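Local coordinates for protein short-chain dehydrogenase/reductase SDR (Burkholderia phymatum, PDB 5IG2) that probably catalyses NAD-dependent oxidation of an alcohol or the reverse reduction, and binds NAD in a Rossmann-fold pocket, at residues G241-D244 against V245-T249; V171-L174 against T175-Y179; P264-L267 against A268-R271. All blocks are in the same frame, centred on the assembly; numbering follows the deposited sequence. Where two conformers were deposited one is given.

In the fold
The three contacts are short helical pieces of one Rossmann-type subunit; they occur in the chain in the order contact 2, contact 1, contact 3, and do not touch. Contact 1 opens helix 242-254 beside the cofactor, with the side chain of A242 about 6 Å from NAD. Contact 2 lies within helix 162-185, its centre about 22 Å from that of contact 1; the side chain of V171 is about 7 Å from NAD and about 5 Å from that of the NAD-binding K168. Contact 3 starts helix 267-279, farther from the cofactor, the side chain of I266 being about 10 Å from it. Contacts 2 and 3, with centres about 20 Å apart, both face the second subunit, whereas contact 1 meets no other chain.

Contact 1. Residues G241-D244 against V245-T249; sequences GATD and VATLT
G241 O accepts the amide N of V245 at 3.1 Å, and the same i to i+4 bond repeats from A242 to A246, T243 to T247 and D244 to L248, making the regular opening turns of helix 242-254. This is a helix start with G241 as N-cap and half of a capping box. The D244 carboxylate folds back to the cap, where OD2 accepts the G241 amide N at 2.9 Å through its anti lone pair. The bond is nearly straight (168°). Placing CG beside the backbone N (chi1 -60°) swings the carboxylate toward the helix start. Aspartate suits this third helical position because its short chain spans the turn, and its negative charge probably also interacts favourably with the positive end of the helix dipole. A glycine cap has no side chain to return the second bond of the box. T247 lies one turn on and shares a water with D244; the water is 2.7 Å from T247 OG1 and makes a weak 3.3 Å bond to D244 OD1.

Apolar groups cover the carbonyls elsewhere. V245 lays CG2 alongside G241 O at 3.7 Å, and L248 brings CG to within 3.4 Å of D244 O. The small A242 and A246 let the helix pack closely on A29 of helix 25-36. Branched V245 packs against F26, L194 and V199, two of which, F26 and V199, bind NAD, which places this turn next to NAD-binding residues. T249 is buried against L194, and its hydroxyl is satisfied within the helix: OG1 donates to V245 O at 2.8 Å from above the carbonyl plane, 41° out of it, while T249 N binds the same oxygen.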
loop_
_atom_site.group_PDB
_atom_site.type_symbol
_atom_site.label_atom_id
_atom_site.label_comp_id
_atom_site.label_asym_id
_atom_site.label_seq_id
_atom_site.Cartn_x
_atom_site.Cartn_y
_atom_site.Cartn_z
ATOM N N GLY B 241 0.387 34.348 -19.326
ATOM C CA GLY B 241 -0.220 34.764 -18.082
ATOM C C GLY B 241 0.116 36.207 -17.728
ATOM O O GLY B 241 0.953 36.846 -18.350
ATOM N N ALA B 242 -0.572 36.709 -16.698
ATOM C CA ALA B 242 -0.315 38.070 -16.240
ATOM C C ALA B 242 1.146 38.254 -15.838
ATOM O O ALA B 242 1.724 39.326 -16.050
ATOM C CB ALA B 242 -1.245 38.424 -15.078
ATOM N N THR B 243 1.758 37.222 -15.251
ATOM C CA THR B 243 3.180 37.291 -14.918
ATOM C C THR B 243 4.026 37.555 -16.157
ATOM O O THR B 243 4.982 38.336 -16.106
ATOM C CB THR B 243 3.616 35.984 -14.245
ATOM O OG1 THR B 243 2.887 35.813 -13.025
ATOM C CG2 THR B 243 5.113 35.993 -13.926
ATOM N N ASP B 244 3.703 36.895 -17.276
ATOM C CA ASP B 244 4.468 37.100 -18.504
ATOM C C ASP B 244 4.294 38.517 -19.024
ATOM O O ASP B 244 5.259 39.142 -19.483
ATOM C CB ASP B 244 4.040 36.096 -19.574
ATOM C CG ASP B 244 4.249 34.646 -19.143
ATOM O OD1 ASP B 244 5.391 34.291 -18.758
ATOM O OD2 ASP B 244 3.266 33.865 -19.194
ATOM N N VAL B 245 3.067 39.033 -18.981
ATOM C CA VAL B 245 2.833 40.416 -19.378
ATOM C C VAL B 245 3.683 41.355 -18.532
ATOM O O VAL B 245 4.319 42.280 -19.052
ATOM C CB VAL B 245 1.330 40.750 -19.289
ATOM C CG1 VAL B 245 1.086 42.252 -19.502
ATOM C CG2 VAL B 245 0.563 39.941 -20.323
ATOM N N ALA B 246 3.748 41.103 -17.225
ATOM C CA ALA B 246 4.551 41.956 -16.357
ATOM C C ALA B 246 6.026 41.867 -16.721
ATOM O O ALA B 246 6.717 42.891 -16.804
ATOM C CB ALA B 246 4.332 41.582 -14.890
ATOM N N THR B 247 6.526 40.650 -16.949
ATOM C CA THR B 247 7.929 40.498 -17.319
ATOM C C THR B 247 8.245 41.283 -18.582
ATOM O O THR B 247 9.201 42.066 -18.611
ATOM C CB THR B 247 8.274 39.022 -17.504
ATOM O OG1 THR B 247 8.153 38.347 -16.245
ATOM C CG2 THR B 247 9.696 38.880 -18.009
ATOM N N LEU B 248 7.439 41.102 -19.637
ATOM C CA LEU B 248 7.703 41.804 -20.891
ATOM C C LEU B 248 7.550 43.309 -20.728
ATOM O O LEU B 248 8.293 44.081 -21.338
ATOM C CB LEU B 248 6.772 41.294 -21.993
ATOM C CG LEU B 248 6.935 39.815 -22.359
ATOM C CD1 LEU B 248 5.671 39.326 -23.053
ATOM C CD2 LEU B 248 8.161 39.621 -23.242
ATOM N N THR B 249 6.584 43.749 -19.926
ATOM C CA THR B 249 6.383 45.186 -19.747
ATOM C C THR B 249 7.595 45.830 -19.075
ATOM O O THR B 249 8.091 46.869 -19.526
ATOM C CB THR B 249 5.103 45.428 -18.944
ATOM O OG1 THR B 249 3.991 44.943 -19.701
ATOM C CG2 THR B 249 4.899 46.914 -18.640
HETATM O O HOH W 1 7.728 35.825 -16.979
#

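Contact 2. Residues V171-L174 against T175-Y179; sequences VVSL and TETLY
V171 with T175, and S173 with T177, form a buried intrahelical contact in helix 162-185, the crossover helix of a beta-alpha-beta unit, where threonine hydroxyls bond to carbonyls one turn back. V171 O accepts two hydrogen bonds from T175, one from OG1 at 2.6 Å and one from the amide N at 3.0 Å. The two donors arrive from opposite faces of the carbonyl plane. Holding OG1 beside its own backbone N (chi1 -52°) makes this double grip possible. T177 repeats it on S173 O, with OG1 at 2.7 Å. Threonine fits such buried places because it spends its hydroxyl proton on the helix and can still accept from elsewhere: T175 OG1 from N148 ND2, T177 OG1 from N165 ND2 of the second subunit.

L174 slants across T175, its CD1 lying 3.7 Å from T175 OG1. Its CG sits between the backbone N and the carbonyl carbon (chi1 80°), a less usual leucine position in a helix. E176 runs out extended beside V172, with OE2 3.5 Å from V172 CG1. Glutamate is long enough to leave the helix surface and bridge to other elements: OE2 bonds Y259 OH, while OE1 forms a salt bridge with R273 NE and a hydrogen bond with S157 OG, both of the second subunit. S157 also bonds S173 OG.

This part of the helix is packed on several sides: V172 and L178 lean on strand 189-194, V171 and L174 on N148 of strand 144-149, L174 and L178 on helix 112-140, and S173, E176 and T177 on the second subunit.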
loop_
_atom_site.group_PDB
_atom_site.type_symbol
_atom_site.label_atom_id
_atom_site.label_comp_id
_atom_site.label_asym_id
_atom_site.label_seq_id
_atom_site.Cartn_x
_atom_site.Cartn_y
_atom_site.Cartn_z
ATOM N N VAL B 171 -6.864 55.460 -25.793
ATOM C CA VAL B 171 -5.651 55.304 -24.986
ATOM C C VAL B 171 -4.419 55.231 -25.885
ATOM O O VAL B 171 -3.384 55.849 -25.600
ATOM C CB VAL B 171 -5.758 54.066 -24.074
ATOM C CG1 VAL B 171 -4.422 53.805 -23.311
ATOM C CG2 VAL B 171 -6.913 54.221 -23.097
ATOM N N VAL B 172 -4.515 54.486 -26.991
ATOM C CA VAL B 172 -3.380 54.377 -27.911
ATOM C C VAL B 172 -2.926 55.760 -28.370
ATOM O O VAL B 172 -1.754 56.133 -28.224
ATOM C CB VAL B 172 -3.733 53.482 -29.112
ATOM C CG1 VAL B 172 -2.679 53.646 -30.196
ATOM C CG2 VAL B 172 -3.817 52.002 -28.690
ATOM N N SER B 173 -3.851 56.553 -28.920
ATOM C CA SER B 173 -3.453 57.830 -29.504
ATOM C C SER B 173 -3.069 58.848 -28.436
ATOM O O SER B 173 -2.153 59.656 -28.652
ATOM C CB SER B 173 -4.566 58.392 -30.378
ATOM O OG SER B 173 -4.149 59.629 -30.918
ATOM N N LEU B 174 -3.762 58.856 -27.289
ATOM C CA LEU B 174 -3.361 59.804 -26.254
ATOM C C LEU B 174 -1.955 59.490 -25.774
ATOM O O LEU B 174 -1.174 60.403 -25.492
ATOM C CB LEU B 174 -4.354 59.820 -25.085
ATOM C CG LEU B 174 -4.372 58.776 -23.970
ATOM C CD1 LEU B 174 -3.303 59.022 -22.908
ATOM C CD2 LEU B 174 -5.739 58.769 -23.307
ATOM N N THR B 175 -1.599 58.203 -25.721
ATOM C CA THR B 175 -0.272 57.832 -25.254
ATOM C C THR B 175 0.778 58.133 -26.317
ATOM O O THR B 175 1.883 58.584 -25.995
ATOM C CB THR B 175 -0.254 56.350 -24.850
ATOM O OG1 THR B 175 -1.338 56.084 -23.936
ATOM C CG2 THR B 175 1.095 55.960 -24.178
ATOM N N GLU B 176 0.448 57.893 -27.590
ATOM C CA GLU B 176 1.343 58.300 -28.667
ATOM C C GLU B 176 1.590 59.802 -28.634
ATOM O O GLU B 176 2.720 60.259 -28.849
ATOM C CB GLU B 176 0.766 57.887 -30.025
ATOM C CG GLU B 176 0.791 56.382 -30.289
ATOM C CD GLU B 176 0.067 55.993 -31.576
ATOM O OE1 GLU B 176 -0.562 56.871 -32.209
ATOM O OE2 GLU B 176 0.145 54.806 -31.965
ATOM N N THR B 177 0.538 60.588 -28.377
ATOM C CA THR B 177 0.716 62.033 -28.304
ATOM C C THR B 177 1.551 62.420 -27.098
ATOM O O THR B 177 2.403 63.313 -27.187
ATOM C CB THR B 177 -0.628 62.747 -28.239
ATOM O OG1 THR B 177 -1.498 62.220 -29.244
ATOM C CG2 THR B 177 -0.412 64.240 -28.474
ATOM N N LEU B 178 1.301 61.771 -25.959
ATOM C CA LEU B 178 2.092 62.036 -24.765
ATOM C C LEU B 178 3.572 61.771 -25.020
ATOM O O LEU B 178 4.437 62.499 -24.513
ATOM C CB LEU B 178 1.581 61.172 -23.613
ATOM C CG LEU B 178 2.334 61.238 -22.282
ATOM C CD1 LEU B 178 2.231 62.636 -21.679
ATOM C CD2 LEU B 178 1.794 60.163 -21.323
ATOM N N TYR B 179 3.879 60.736 -25.815
ATOM C CA TYR B 179 5.268 60.448 -26.160
ATOM C C TYR B 179 5.923 61.655 -26.814
ATOM O O TYR B 179 7.045 62.041 -26.459
ATOM C CB TYR B 179 5.339 59.220 -27.075
ATOM C CG TYR B 179 6.729 58.949 -27.620
ATOM C CD1 TYR B 179 7.158 59.550 -28.802
ATOM C CD2 TYR B 179 7.620 58.105 -26.945
ATOM C CE1 TYR B 179 8.427 59.325 -29.304
ATOM C CE2 TYR B 179 8.901 57.875 -27.444
ATOM C CZ TYR B 179 9.291 58.489 -28.629
ATOM O OH TYR B 179 10.543 58.274 -29.157
#

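Contact 3. Residues P264-L267 against A268-R271; sequences PAIL and ATVR
L267, I266 and V270 carry this contact, the start of helix 267-279 as the chain leaves the loop after strand 259-260. I266 O accepts the V270 amide N at 3.1 Å, in the carbonyl plane, and is sheltered by the V270 side chain, whose CG2 lies 3.5 Å away. The same methyl reaches back to the I266 side chain, CG2 to CG2 at 4.1 Å, the two side chains meeting at a slant. I266 puts CG1 opposite its backbone N (chi1 -157°), and from there CG1 too lies beside V270 CG2. Two beta-branched residues one turn apart therefore make a small apolar patch, fitting for the side of the turn that packs on the chain, where V270 is buried and I266 touches V152 and L156.

Within this turn L267 acts mainly through its backbone. Its carbonyl O accepts the R271 amide N at 2.8 Å, and R271 CB covers that oxygen from 3.4 Å. Its own amide N bonds back to P264 O at 3.0 Å, a tighter turn that proline tolerates at its first position, where it needs no N-H to donate.

On the outer side the turn is hydrated. A265 O lies 3.8 Å from A268 N, and two waters that donate to this oxygen fill in: one accepts from A268 N at 2.9 Å, the other from T269 N. Small A265 and A268 suit this solvent-lined side.

In the fold, the turn sits at the subunit edge. L267 rests on L261 and on E278 of the second subunit, and R271 spans E278 of its own helix 267-279 and E278 of the second subunit with salt bridges, so the start of this helix, entered from the loop after strand 259-260, reaches the second subunit.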
loop_
_atom_site.group_PDB
_atom_site.type_symbol
_atom_site.label_atom_id
_atom_site.label_comp_id
_atom_site.label_asym_id
_atom_site.label_seq_id
_atom_site.Cartn_x
_atom_site.Cartn_y
_atom_site.Cartn_z
ATOM N N PRO B 264 2.748 39.204 -30.317
ATOM C CA PRO B 264 3.026 39.667 -31.686
ATOM C C PRO B 264 2.298 38.877 -32.757
ATOM O O PRO B 264 2.244 39.327 -33.909
ATOM C CB PRO B 264 4.547 39.507 -31.807
ATOM C CG PRO B 264 4.871 38.408 -30.854
ATOM C CD PRO B 264 3.933 38.598 -29.689
ATOM N N ALA B 265 1.717 37.726 -32.423
ATOM C CA ALA B 265 0.894 37.029 -33.398
ATOM C C ALA B 265 -0.257 37.895 -33.903
ATOM O O ALA B 265 -0.806 37.611 -34.974
ATOM C CB ALA B 265 0.358 35.729 -32.796
ATOM N N ILE B 266 -0.638 38.938 -33.157
ATOM C CA ILE B 266 -1.708 39.839 -33.587
ATOM C C ILE B 266 -1.342 40.636 -34.834
ATOM O O ILE B 266 -2.220 41.231 -35.467
ATOM C CB ILE B 266 -2.079 40.813 -32.445
ATOM C CG1 ILE B 266 -3.496 41.360 -32.624
ATOM C CG2 ILE B 266 -1.080 41.973 -32.358
ATOM C CD1 ILE B 266 -4.591 40.313 -32.406
ATOM N N LEU B 267 -0.068 40.656 -35.213
ATOM C CA LEU B 267 0.379 41.598 -36.231
ATOM C C LEU B 267 -0.230 41.311 -37.604
ATOM O O LEU B 267 -0.427 42.245 -38.384
ATOM C CB LEU B 267 1.909 41.604 -36.285
ATOM C CG LEU B 267 2.511 42.382 -35.107
ATOM C CD1 LEU B 267 4.012 42.174 -34.997
ATOM C CD2 LEU B 267 2.174 43.867 -35.229
ATOM N N ALA B 268 -0.560 40.055 -37.918
ATOM C CA ALA B 268 -1.197 39.793 -39.210
ATOM C C ALA B 268 -2.514 40.553 -39.345
ATOM O O ALA B 268 -2.781 41.171 -40.382
ATOM C CB ALA B 268 -1.422 38.292 -39.405
ATOM N N THR B 269 -3.343 40.544 -38.301
ATOM C CA THR B 269 -4.619 41.225 -38.429
ATOM C C THR B 269 -4.496 42.725 -38.199
ATOM O O THR B 269 -5.329 43.482 -38.714
ATOM C CB THR B 269 -5.672 40.621 -37.488
ATOM O OG1 THR B 269 -5.190 40.623 -36.139
ATOM C CG2 THR B 269 -6.013 39.191 -37.917
ATOM N N VAL B 270 -3.467 43.186 -37.490
ATOM C CA VAL B 270 -3.219 44.625 -37.447
ATOM C C VAL B 270 -2.803 45.123 -38.829
ATOM O O VAL B 270 -3.273 46.165 -39.303
ATOM C CB VAL B 270 -2.163 44.957 -36.380
ATOM C CG1 VAL B 270 -1.782 46.416 -36.459
ATOM C CG2 VAL B 270 -2.698 44.621 -34.997
ATOM N N ARG B 271 -1.933 44.376 -39.508
ATOM C CA ARG B 271 -1.539 44.763 -40.856
ATOM C C ARG B 271 -2.752 44.818 -41.786
ATOM O O ARG B 271 -2.854 45.709 -42.638
ATOM C CB ARG B 271 -0.471 43.792 -41.375
ATOM C CG ARG B 271 0.022 44.087 -42.784
ATOM C CD ARG B 271 0.976 45.289 -42.832
ATOM N NE ARG B 271 0.968 45.960 -44.136
ATOM C CZ ARG B 271 0.630 47.237 -44.331
ATOM N NH1 ARG B 271 0.285 48.008 -43.308
ATOM N NH2 ARG B 271 0.650 47.752 -45.554
HETATM O O HOH W 2 -3.174 38.176 -36.425
HETATM O O HOH W 3 1.050 37.789 -37.013
#